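Local coordinates for putative polysaccharide biosynthesis protein with aminopeptidase-like domain (Clostridium acetobutylicum, PDB 3K9T) that probably takes part in making modified polysaccharides, binds one zinc ion per subunit and is not expected to act as a peptidase despite its aminopeptidase-like fold, at residues 33-42 against 164-172; 182-190 against 200-208. All coordinates share one frame; numbering follows the deposited sequence.

Contact 1. Residues 33-42 against 164-172; sequences ITGNGVRKTM and DGSLTYGEY
Helix 36-45 of the aminopeptidase-like fold packs on strand 166-174 of its central mixed sheet, with V38 and M42 turned to the strand and R39 reaching back along it; T168 meets all three and G170 meets M42. The short axes run nearly parallel, at 20° and 8.5 Å. With chi1 -49°, T168 OG1 lies beside the backbone N and CG2 is anti to it; the methyl meets M42 CG tip to tip at 4.0 Å, while the V38 and T168 side chains slide past each other in opposite directions, CG1 beside CB. The M42 chain (a selenomethionine) bends at chi2, which carries its CE to 3.6 Å from G170 N; G170, a glycine, has no side chain, so SE can settle beside the backbone. On the polar side E55 bonds T168 OG1, and the R39 chain, extended from CG to NE, passes obliquely beside it. The guanidinium reaches past it to S166, its NH2 lying 3.3 Å from S166 O. E55 and E70 form salt bridges with R39, and N36 OD1 takes a further bond from NH1, the donor standing above the carbonyl plane. Before the helix, the T34 and L167 side chains cross at about a right angle, CG2 against CB, and a water donates to I33 O at 2.7 Å and to T168 O. Another accepts from G35 N, at the N-cap position, and donates to T168 OG1 and, at 2.6 Å, to S166 O. Helix and strand are therefore joined by apolar packing on the M42 side and by a water and the E55 carboxylate on the R39 side; E55 and E70 probably offset the arginine's charge, and E55, which also bonds S166 OG, ties the guanidinium to the strand.

Contact 2. Residues 182-190 against 200-208; sequences ILLTTYTCH and GVALITFIA. With ZN (zinc ion), chain B.
T186 OG1 is gripped by A251 O and N197 ND2 and presses against the helix backbone, 3.3 Å from G200 C. OG1 stands anti to the T186 backbone N (chi1 -164°), which turns the methyl CG2 toward V201 CA, 3.8 Å off. Since G200 has no side chain, strand and helix come close here, the CA atoms of T186 and G200 being 5.8 Å apart. V201 CG2 abuts Y187 O and meets T188 CG2, the two side chains crossing at about a right angle. These are the first strand and the helix of the beta-alpha-beta unit 181-187, 194-211, 219-225, the short segments running at 150° to each other, nearly antiparallel. Farther along, the packing is purely apolar: L184 CB sits 4.0 Å from I204 CD1, and L184 CD1 touches I207 CG2. Within the helix, T205 N and OG1 reach V201 O from opposite faces of its plane. Past the strand end, H190 NE2 binds zinc at 2.0 Å, with D196 and H325 as further ligands. Y187 CE1 lies over one face of the imidazole toward the rim; with a weak bond from H190 ND1 to C189 SG at the ring edge it probably helps set the ring's rotation, while Y187 OH holds D196 OD1.

In the fold
From the N terminus, the chain passes through helix 36-45 and strand 52-57, then makes the insert with its four-stranded antiparallel sheet before returning as strand 166-174; contact 1 closes this long loop of 121 residues. Contact 2 follows in series, neither nested nor crossed, and closes a short connection of nine residues, most of them the first part of helix 194-211. In the mixed sheet, strand 219-225 lies between the strands of the two contacts. The contacts still touch: M42 CE of helix 36-45 meets T188 CG2 after strand 181-187, and Y172 CD2 of strand 166-174 meets A208 CB of helix 194-211. I33 CG2 packs on C189 CB, beside zinc ligand H190.

Contact 1. Residues 33-42 against 164-172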
ATOM      1  N   ILE A  33     -32.280  23.437  19.285  1.00 24.38           N
ATOM      2  CA  ILE A  33     -32.405  21.988  19.470  1.00 23.19           C
ATOM      3  C   ILE A  33     -33.822  21.546  19.861  1.00 24.07           C
ATOM      4  O   ILE A  33     -34.133  20.370  19.823  1.00 25.90           O
ATOM      5  CB  ILE A  33     -31.378  21.419  20.443  1.00 21.13           C
ATOM      6  CG1 ILE A  33     -31.415  22.110  21.797  1.00 20.17           C
ATOM      7  CG2 ILE A  33     -29.979  21.537  19.846  1.00 27.02           C
ATOM      8  CD1 ILE A  33     -30.639  21.265  22.862  1.00 26.64           C
ATOM      9  N   THR A  34     -34.644  22.499  20.288  1.00 25.20           N
ATOM     10  CA  THR A  34     -36.036  22.277  20.617  1.00 25.87           C
ATOM     11  C   THR A  34     -36.776  23.535  20.183  1.00 24.22           C
ATOM     12  O   THR A  34     -36.148  24.494  19.762  1.00 26.02           O
ATOM     13  CB  THR A  34     -36.270  22.040  22.140  1.00 27.55           C
ATOM     14  OG1 THR A  34     -35.968  23.240  22.871  1.00 28.28           O
ATOM     15  CG2 THR A  34     -35.431  20.880  22.647  1.00 21.65           C
ATOM     16  N   GLY A  35     -38.100  23.517  20.237  1.00 22.48           N
ATOM     17  CA  GLY A  35     -38.874  24.748  20.074  1.00 22.64           C
ATOM     18  C   GLY A  35     -39.822  24.860  18.900  1.00 20.92           C
ATOM     19  O   GLY A  35     -39.823  24.019  17.987  1.00 20.14           O
ATOM     20  N   ASN A  36     -40.625  25.922  18.923  1.00 20.68           N
ATOM     21  CA  ASN A  36     -41.613  26.137  17.855  1.00 23.32           C
ATOM     22  C   ASN A  36     -40.990  26.429  16.477  1.00 22.22           C
ATOM     23  O   ASN A  36     -41.635  26.280  15.446  1.00 23.92           O
ATOM     24  CB  ASN A  36     -42.628  27.230  18.243  1.00 23.70           C
ATOM     25  CG  ASN A  36     -43.598  26.780  19.329  1.00 23.73           C
ATOM     26  OD1 ASN A  36     -43.931  25.610  19.440  1.00 26.74           O
ATOM     27  ND2 ASN A  36     -44.052  27.717  20.129  1.00 26.23           N
ATOM     28  N   GLY A  37     -39.722  26.801  16.463  1.00 23.08           N
ATOM     29  CA  GLY A  37     -39.029  27.068  15.214  1.00 24.52           C
ATOM     30  C   GLY A  37     -38.793  25.761  14.523  1.00 22.40           C
ATOM     31  O   GLY A  37     -38.930  25.660  13.297  1.00 21.43           O
ATOM     32  N   VAL A  38     -38.456  24.750  15.320  1.00 21.41           N
ATOM     33  CA  VAL A  38     -38.288  23.418  14.765  1.00 20.53           C
ATOM     34  C   VAL A  38     -39.634  22.964  14.238  1.00 20.79           C
ATOM     35  O   VAL A  38     -39.714  22.400  13.128  1.00 19.65           O
ATOM     36  CB  VAL A  38     -37.766  22.400  15.782  1.00 22.01           C
ATOM     37  CG1 VAL A  38     -37.544  21.041  15.080  1.00 19.71           C
ATOM     38  CG2 VAL A  38     -36.475  22.909  16.505  1.00 12.91           C
ATOM     39  N   ARG A  39     -40.706  23.227  15.004  1.00 19.94           N
ATOM     40  CA  ARG A  39     -42.052  22.830  14.555  1.00 20.04           C
ATOM     41  C   ARG A  39     -42.480  23.540  13.280  1.00 21.12           C
ATOM     42  O   ARG A  39     -43.035  22.897  12.382  1.00 21.33           O
ATOM     43  CB  ARG A  39     -43.084  22.980  15.661  1.00 20.97           C
ATOM     44  CG  ARG A  39     -42.823  21.997  16.789  1.00 22.73           C
ATOM     45  CD  ARG A  39     -43.681  22.230  18.001  1.00 23.13           C
ATOM     46  NE  ARG A  39     -43.227  21.387  19.114  1.00 28.16           N
ATOM     47  CZ  ARG A  39     -42.707  21.836  20.255  1.00 25.58           C
ATOM     48  NH1 ARG A  39     -42.591  23.124  20.483  1.00 31.06           N
ATOM     49  NH2 ARG A  39     -42.316  20.992  21.191  1.00 27.10           N
ATOM     50  N   LYS A  40     -42.165  24.838  13.155  1.00 21.23           N
ATOM     51  CA  LYS A  40     -42.523  25.574  11.931  1.00 18.10           C
ATOM     52  C   LYS A  40     -41.750  24.999  10.755  1.00 19.64           C
ATOM     53  O   LYS A  40     -42.234  24.960   9.625  1.00 23.63           O
ATOM     54  CB  LYS A  40     -42.312  27.085  12.119  1.00 19.59           C
ATOM     55  CG  LYS A  40     -43.062  27.959  11.136  1.00 21.12           C
ATOM     56  N   THR A  41     -40.547  24.501  11.037  1.00 20.91           N
ATOM     57  CA  THR A  41     -39.677  23.931  10.020  1.00 22.26           C
ATOM     58  C   THR A  41     -40.211  22.581   9.523  1.00 23.30           C
ATOM     59  O   THR A  41     -40.174  22.311   8.331  1.00 20.97           O
ATOM     60  CB  THR A  41     -38.208  23.827  10.548  1.00 21.81           C
ATOM     61  OG1 THR A  41     -37.743  25.137  10.816  1.00 20.88           O
ATOM     62  CG2 THR A  41     -37.251  23.169   9.544  1.00 11.25           C
HETATM   63  N   MSE A  42     -40.704  21.757  10.450  1.00 24.16           N
HETATM   64  CA  MSE A  42     -41.357  20.502  10.114  1.00 22.12           C
HETATM   65  C   MSE A  42     -42.654  20.759   9.330  1.00 23.63           C
HETATM   66  O   MSE A  42     -43.029  19.954   8.452  1.00 21.06           O
HETATM   67  CB  MSE A  42     -41.681  19.711  11.373  1.00 21.43           C
HETATM   68  CG  MSE A  42     -40.459  19.330  12.199  1.00 19.06           C
HETATM   69 SE   MSE A  42     -39.110  18.225  11.282  0.75 14.30          SE
HETATM   70  CE  MSE A  42     -37.696  18.248  12.687  1.00 17.18           C
ATOM     71  N   ASP A 164     -39.848  22.758  30.902  1.00 31.88           N
ATOM     72  CA  ASP A 164     -40.070  21.372  30.525  1.00 30.23           C
ATOM     73  C   ASP A 164     -41.029  21.416  29.378  1.00 27.37           C
ATOM     74  O   ASP A 164     -41.998  22.155  29.422  1.00 25.41           O
ATOM     75  CB  ASP A 164     -40.705  20.566  31.671  1.00 30.79           C
ATOM     76  CG  ASP A 164     -39.690  20.091  32.699  1.00 36.08           C
ATOM     77  OD1 ASP A 164     -38.466  20.317  32.531  1.00 45.73           O
ATOM     78  OD2 ASP A 164     -40.127  19.448  33.672  1.00 50.22           O
ATOM     79  N   GLY A 165     -40.732  20.654  28.332  1.00 25.65           N
ATOM     80  CA  GLY A 165     -41.553  20.629  27.123  1.00 22.54           C
ATOM     81  C   GLY A 165     -41.270  19.325  26.394  1.00 22.56           C
ATOM     82  O   GLY A 165     -41.325  18.218  26.988  1.00 21.67           O
ATOM     83  N   SER A 166     -40.950  19.444  25.111  1.00 21.14           N
ATOM     84  CA  SER A 166     -40.503  18.295  24.366  1.00 21.65           C
ATOM     85  C   SER A 166     -39.622  18.643  23.183  1.00 22.80           C
ATOM     86  O   SER A 166     -39.661  19.768  22.651  1.00 20.07           O
ATOM     87  CB  SER A 166     -41.704  17.489  23.887  1.00 23.24           C
ATOM     88  OG  SER A 166     -42.530  18.306  23.103  1.00 25.25           O
ATOM     89  N   LEU A 167     -38.839  17.635  22.783  1.00 24.59           N
ATOM     90  CA  LEU A 167     -37.891  17.730  21.688  1.00 25.85           C
ATOM     91  C   LEU A 167     -38.511  17.116  20.435  1.00 26.99           C
ATOM     92  O   LEU A 167     -38.918  15.949  20.445  1.00 27.44           O
ATOM     93  CB  LEU A 167     -36.581  16.996  22.049  1.00 26.25           C
ATOM     94  CG  LEU A 167     -35.454  16.920  21.001  1.00 21.99           C
ATOM     95  CD1 LEU A 167     -34.085  16.965  21.668  1.00 20.90           C
ATOM     96  CD2 LEU A 167     -35.595  15.713  20.152  1.00 12.81           C
ATOM     97  N   THR A 168     -38.568  17.922  19.377  1.00 27.86           N
ATOM     98  CA  THR A 168     -39.145  17.521  18.100  1.00 28.40           C
ATOM     99  C   THR A 168     -38.129  16.868  17.186  1.00 28.23           C
ATOM    100  O   THR A 168     -37.010  17.389  17.042  1.00 25.66           O
ATOM    101  CB  THR A 168     -39.692  18.744  17.322  1.00 28.54           C
ATOM    102  OG1 THR A 168     -40.509  19.537  18.198  1.00 29.64           O
ATOM    103  CG2 THR A 168     -40.509  18.270  16.081  1.00 20.73           C
ATOM    104  N   TYR A 169     -38.503  15.725  16.609  1.00 26.40           N
ATOM    105  CA  TYR A 169     -37.771  15.200  15.447  1.00 27.41           C
ATOM    106  C   TYR A 169     -38.752  14.650  14.422  1.00 26.82           C
ATOM    107  O   TYR A 169     -39.835  14.186  14.782  1.00 26.54           O
ATOM    108  CB  TYR A 169     -36.660  14.191  15.787  1.00 24.76           C
ATOM    109  CG  TYR A 169     -37.088  12.813  16.252  1.00 21.91           C
ATOM    110  CD1 TYR A 169     -37.376  11.824  15.359  1.00 19.31           C
ATOM    111  CD2 TYR A 169     -37.127  12.497  17.575  1.00 27.82           C
ATOM    112  CE1 TYR A 169     -37.708  10.584  15.764  1.00 25.24           C
ATOM    113  CE2 TYR A 169     -37.465  11.236  17.998  1.00 24.02           C
ATOM    114  CZ  TYR A 169     -37.752  10.289  17.096  1.00 26.97           C
ATOM    115  OH  TYR A 169     -38.128   9.031  17.527  1.00 19.61           O
ATOM    116  N   GLY A 170     -38.375  14.744  13.149  1.00 27.12           N
ATOM    117  CA  GLY A 170     -39.194  14.243  12.047  1.00 27.53           C
ATOM    118  C   GLY A 170     -38.562  13.058  11.322  1.00 24.60           C
ATOM    119  O   GLY A 170     -37.347  12.941  11.235  1.00 24.03           O
ATOM    120  N   GLU A 171     -39.397  12.216  10.739  1.00 22.12           N
ATOM    121  CA  GLU A 171     -38.920  10.990  10.124  1.00 23.88           C
ATOM    122  C   GLU A 171     -39.819  10.561   8.957  1.00 25.23           C
ATOM    123  O   GLU A 171     -41.055  10.620   9.043  1.00 24.25           O
ATOM    124  CB  GLU A 171     -38.904   9.924  11.208  1.00 24.26           C
ATOM    125  CG  GLU A 171     -38.421   8.571  10.836  1.00 25.34           C
ATOM    126  CD  GLU A 171     -38.335   7.648  12.072  1.00 26.53           C
ATOM    127  OE1 GLU A 171     -38.677   8.080  13.195  1.00 22.25           O
ATOM    128  OE2 GLU A 171     -37.874   6.501  11.935  1.00 26.62           O
ATOM    129  N   TYR A 172     -39.195  10.138   7.861  1.00 24.46           N
ATOM    130  CA  TYR A 172     -39.931   9.636   6.705  1.00 24.51           C
ATOM    131  C   TYR A 172     -39.293   8.323   6.267  1.00 26.04           C
ATOM    132  O   TYR A 172     -38.068   8.236   6.153  1.00 29.80           O
ATOM    133  CB  TYR A 172     -39.902  10.647   5.576  1.00 23.30           C
ATOM    134  CG  TYR A 172     -40.566  10.177   4.304  1.00 25.43           C
ATOM    135  CD1 TYR A 172     -41.835   9.595   4.322  1.00 24.19           C
ATOM    136  CD2 TYR A 172     -39.943  10.357   3.071  1.00 29.55           C
ATOM    137  CE1 TYR A 172     -42.427   9.179   3.159  1.00 23.93           C
ATOM    138  CE2 TYR A 172     -40.541   9.951   1.899  1.00 26.31           C
ATOM    139  CZ  TYR A 172     -41.777   9.366   1.949  1.00 13.23           C
ATOM    140  OH  TYR A 172     -42.353   8.974   0.779  1.00 26.16           O
TER
HETATM  141  O   HOH W   1     -35.815  19.906  17.787  1.00 20.40           O
HETATM  142  O   HOH W   2     -39.072  20.822  20.374  1.00 20.48           O

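Contact 2. Residues 182-190 against 200-208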
ATOM      1  N   ILE A 182     -31.179   2.150   3.843  1.00 24.54           N
ATOM      2  CA  ILE A 182     -30.193   3.201   3.653  1.00 25.11           C
ATOM      3  C   ILE A 182     -30.749   4.391   4.485  1.00 27.59           C
ATOM      4  O   ILE A 182     -31.942   4.726   4.349  1.00 26.51           O
ATOM      5  CB  ILE A 182     -30.045   3.585   2.165  1.00 25.28           C
ATOM      6  CG1 ILE A 182     -29.726   2.351   1.299  1.00 25.30           C
ATOM      7  CG2 ILE A 182     -29.077   4.752   1.994  1.00 16.50           C
ATOM      8  CD1 ILE A 182     -28.436   1.587   1.605  1.00 27.49           C
ATOM      9  N   LEU A 183     -29.905   4.974   5.354  1.00 25.86           N
ATOM     10  CA  LEU A 183     -30.275   6.061   6.267  1.00 24.08           C
ATOM     11  C   LEU A 183     -29.661   7.386   5.805  1.00 26.07           C
ATOM     12  O   LEU A 183     -28.456   7.477   5.568  1.00 25.55           O
ATOM     13  CB  LEU A 183     -29.782   5.734   7.687  1.00 24.55           C
ATOM     14  CG  LEU A 183     -30.080   6.718   8.855  1.00 27.30           C
ATOM     15  CD1 LEU A 183     -31.614   6.840   9.257  1.00 18.88           C
ATOM     16  CD2 LEU A 183     -29.206   6.380  10.062  1.00 19.68           C
ATOM     17  N   LEU A 184     -30.489   8.415   5.665  1.00 25.71           N
ATOM     18  CA  LEU A 184     -30.007   9.720   5.260  1.00 26.41           C
ATOM     19  C   LEU A 184     -30.490  10.673   6.324  1.00 26.49           C
ATOM     20  O   LEU A 184     -31.684  10.814   6.505  1.00 27.07           O
ATOM     21  CB  LEU A 184     -30.567  10.093   3.884  1.00 28.00           C
ATOM     22  CG  LEU A 184     -30.090   9.137   2.784  1.00 28.98           C
ATOM     23  CD1 LEU A 184     -30.860   9.353   1.542  1.00 21.19           C
ATOM     24  CD2 LEU A 184     -28.618   9.362   2.513  1.00 34.81           C
ATOM     25  N   THR A 185     -29.571  11.319   7.034  1.00 24.71           N
ATOM     26  CA  THR A 185     -29.940  12.151   8.157  1.00 23.11           C
ATOM     27  C   THR A 185     -29.478  13.575   7.933  1.00 23.89           C
ATOM     28  O   THR A 185     -28.518  13.824   7.200  1.00 25.08           O
ATOM     29  CB  THR A 185     -29.313  11.615   9.472  1.00 24.25           C
ATOM     30  OG1 THR A 185     -27.956  12.079   9.615  1.00 26.02           O
ATOM     31  CG2 THR A 185     -29.341  10.100   9.496  1.00 19.60           C
ATOM     32  N   THR A 186     -30.159  14.518   8.566  1.00 22.15           N
ATOM     33  CA  THR A 186     -29.687  15.891   8.561  1.00 22.80           C
ATOM     34  C   THR A 186     -30.180  16.572   9.846  1.00 25.83           C
ATOM     35  O   THR A 186     -31.153  16.103  10.465  1.00 25.88           O
ATOM     36  CB  THR A 186     -30.116  16.629   7.286  1.00 22.17           C
ATOM     37  OG1 THR A 186     -29.343  17.828   7.154  1.00 22.36           O
ATOM     38  CG2 THR A 186     -31.637  16.950   7.295  1.00 17.53           C
ATOM     39  N   TYR A 187     -29.535  17.677  10.240  1.00 24.92           N
ATOM     40  CA  TYR A 187     -29.861  18.305  11.516  1.00 23.58           C
ATOM     41  C   TYR A 187     -30.618  19.647  11.402  1.00 23.74           C
ATOM     42  O   TYR A 187     -30.318  20.502  10.574  1.00 21.36           O
ATOM     43  CB  TYR A 187     -28.619  18.355  12.441  1.00 24.21           C
ATOM     44  CG  TYR A 187     -27.412  19.022  11.850  1.00 23.79           C
ATOM     45  CD1 TYR A 187     -27.277  20.382  11.922  1.00 20.07           C
ATOM     46  CD2 TYR A 187     -26.406  18.293  11.218  1.00 24.46           C
ATOM     47  CE1 TYR A 187     -26.212  21.020  11.391  1.00 24.76           C
ATOM     48  CE2 TYR A 187     -25.302  18.937  10.691  1.00 21.02           C
ATOM     49  CZ  TYR A 187     -25.217  20.306  10.767  1.00 25.53           C
ATOM     50  OH  TYR A 187     -24.147  21.018  10.231  1.00 25.16           O
ATOM     51  N   THR A 188     -31.607  19.803  12.281  1.00 24.20           N
ATOM     52  CA  THR A 188     -32.598  20.876  12.178  1.00 25.09           C
ATOM     53  C   THR A 188     -32.488  22.004  13.212  1.00 27.36           C
ATOM     54  O   THR A 188     -33.358  22.878  13.274  1.00 26.13           O
ATOM     55  CB  THR A 188     -33.957  20.259  12.310  1.00 22.67           C
ATOM     56  OG1 THR A 188     -33.945  19.417  13.467  1.00 22.23           O
ATOM     57  CG2 THR A 188     -34.271  19.437  11.049  1.00 16.08           C
ATOM     58  N   CYS A 189     -31.386  22.001  13.965  1.00 27.24           N
ATOM     59  CA  CYS A 189     -31.211  22.875  15.111  1.00 25.95           C
ATOM     60  C   CYS A 189     -30.590  24.251  14.810  1.00 27.03           C
ATOM     61  O   CYS A 189     -30.673  25.156  15.642  1.00 25.79           O
ATOM     62  CB  CYS A 189     -30.350  22.151  16.133  1.00 25.19           C
ATOM     63  SG  CYS A 189     -28.736  21.650  15.462  1.00 27.50           S
ATOM     64  N   HIS A 190     -29.955  24.420  13.650  1.00 26.88           N
ATOM     65  CA  HIS A 190     -29.373  25.722  13.318  1.00 26.53           C
ATOM     66  C   HIS A 190     -30.424  26.710  12.809  1.00 24.18           C
ATOM     67  O   HIS A 190     -31.251  26.354  11.958  1.00 23.83           O
ATOM     68  CB  HIS A 190     -28.301  25.582  12.274  1.00 26.12           C
ATOM     69  CG  HIS A 190     -27.040  24.980  12.787  1.00 30.89           C
ATOM     70  ND1 HIS A 190     -27.027  23.914  13.659  1.00 18.24           N
ATOM     71  CD2 HIS A 190     -25.746  25.273  12.518  1.00 23.75           C
ATOM     72  CE1 HIS A 190     -25.775  23.575  13.899  1.00 11.90           C
ATOM     73  NE2 HIS A 190     -24.982  24.386  13.226  1.00 19.81           N
ATOM     74  N   GLY A 200     -28.651  21.016   4.002  1.00 26.63           N
ATOM     75  CA  GLY A 200     -28.876  19.574   4.202  1.00 27.46           C
ATOM     76  C   GLY A 200     -30.350  19.256   4.331  1.00 26.92           C
ATOM     77  O   GLY A 200     -30.846  18.238   3.806  1.00 23.35           O
ATOM     78  N   VAL A 201     -31.046  20.148   5.044  1.00 28.00           N
ATOM     79  CA  VAL A 201     -32.466  20.014   5.275  1.00 24.56           C
ATOM     80  C   VAL A 201     -33.176  20.074   3.933  1.00 24.76           C
ATOM     81  O   VAL A 201     -33.947  19.180   3.631  1.00 21.85           O
ATOM     82  CB  VAL A 201     -33.037  21.097   6.240  1.00 22.33           C
ATOM     83  CG1 VAL A 201     -34.576  21.013   6.276  1.00 16.56           C
ATOM     84  CG2 VAL A 201     -32.472  20.909   7.598  1.00 13.04           C
ATOM     85  N   ALA A 202     -32.891  21.099   3.113  1.00 22.25           N
ATOM     86  CA  ALA A 202     -33.590  21.215   1.817  1.00 18.95           C
ATOM     87  C   ALA A 202     -33.177  20.106   0.866  1.00 19.48           C
ATOM     88  O   ALA A 202     -34.037  19.594   0.145  1.00 17.52           O
ATOM     89  CB  ALA A 202     -33.426  22.576   1.179  1.00 17.27           C
ATOM     90  N   LEU A 203     -31.902  19.687   0.891  1.00 21.02           N
ATOM     91  CA  LEU A 203     -31.444  18.622  -0.026  1.00 23.32           C
ATOM     92  C   LEU A 203     -32.130  17.284   0.236  1.00 24.86           C
ATOM     93  O   LEU A 203     -32.653  16.660  -0.665  1.00 27.90           O
ATOM     94  CB  LEU A 203     -29.916  18.458   0.010  1.00 22.37           C
ATOM     95  CG  LEU A 203     -29.347  17.215  -0.692  1.00 23.97           C
ATOM     96  CD1 LEU A 203     -29.502  17.441  -2.131  1.00 18.97           C
ATOM     97  CD2 LEU A 203     -27.882  16.900  -0.354  1.00 20.63           C
ATOM     98  N   ILE A 204     -32.070  16.832   1.473  1.00 25.75           N
ATOM     99  CA  ILE A 204     -32.627  15.552   1.887  1.00 26.66           C
ATOM    100  C   ILE A 204     -34.139  15.568   1.594  1.00 27.44           C
ATOM    101  O   ILE A 204     -34.688  14.563   1.157  1.00 26.42           O
ATOM    102  CB  ILE A 204     -32.253  15.327   3.398  1.00 28.38           C
ATOM    103  CG1 ILE A 204     -30.762  15.009   3.513  1.00 34.24           C
ATOM    104  CG2 ILE A 204     -32.968  14.276   4.056  1.00 23.21           C
ATOM    105  CD1 ILE A 204     -30.345  13.912   2.701  1.00 30.97           C
ATOM    106  N   THR A 205     -34.791  16.723   1.753  1.00 25.86           N
ATOM    107  CA  THR A 205     -36.209  16.831   1.443  1.00 25.34           C
ATOM    108  C   THR A 205     -36.465  16.454  -0.020  1.00 25.53           C
ATOM    109  O   THR A 205     -37.319  15.594  -0.320  1.00 23.85           O
ATOM    110  CB  THR A 205     -36.764  18.204   1.815  1.00 25.41           C
ATOM    111  OG1 THR A 205     -36.673  18.326   3.241  1.00 24.47           O
ATOM    112  CG2 THR A 205     -38.255  18.359   1.381  1.00 15.37           C
ATOM    113  N   PHE A 206     -35.673  17.033  -0.912  1.00 23.04           N
ATOM    114  CA  PHE A 206     -35.811  16.757  -2.335  1.00 23.82           C
ATOM    115  C   PHE A 206     -35.341  15.362  -2.772  1.00 23.44           C
ATOM    116  O   PHE A 206     -35.866  14.814  -3.722  1.00 22.19           O
ATOM    117  CB  PHE A 206     -35.208  17.890  -3.170  1.00 23.62           C
ATOM    118  CG  PHE A 206     -36.159  19.048  -3.336  1.00 22.13           C
ATOM    119  CD1 PHE A 206     -36.347  19.960  -2.312  1.00 20.09           C
ATOM    120  CD2 PHE A 206     -36.918  19.176  -4.483  1.00 23.73           C
ATOM    121  CE1 PHE A 206     -37.249  21.001  -2.443  1.00 27.31           C
ATOM    122  CE2 PHE A 206     -37.816  20.217  -4.628  1.00 23.92           C
ATOM    123  CZ  PHE A 206     -37.976  21.139  -3.616  1.00 27.68           C
ATOM    124  N   ILE A 207     -34.376  14.785  -2.071  1.00 24.42           N
ATOM    125  CA  ILE A 207     -33.993  13.417  -2.354  1.00 24.91           C
ATOM    126  C   ILE A 207     -35.183  12.539  -1.999  1.00 22.38           C
ATOM    127  O   ILE A 207     -35.592  11.747  -2.821  1.00 21.47           O
ATOM    128  CB  ILE A 207     -32.733  12.973  -1.607  1.00 25.53           C
ATOM    129  CG1 ILE A 207     -31.534  13.715  -2.202  1.00 29.74           C
ATOM    130  CG2 ILE A 207     -32.540  11.432  -1.730  1.00 23.59           C
ATOM    131  CD1 ILE A 207     -30.390  13.771  -1.259  1.00 29.36           C
ATOM    132  N   ALA A 208     -35.740  12.723  -0.801  1.00 21.98           N
ATOM    133  CA  ALA A 208     -36.942  11.976  -0.353  1.00 23.79           C
ATOM    134  C   ALA A 208     -38.084  12.138  -1.372  1.00 23.64           C
ATOM    135  O   ALA A 208     -38.720  11.161  -1.774  1.00 19.14           O
ATOM    136  CB  ALA A 208     -37.386  12.428   1.040  1.00 20.06           C
TER
HETATM  137 ZN    ZN B 435     -22.959  24.290  12.897  1.00 27.22          ZN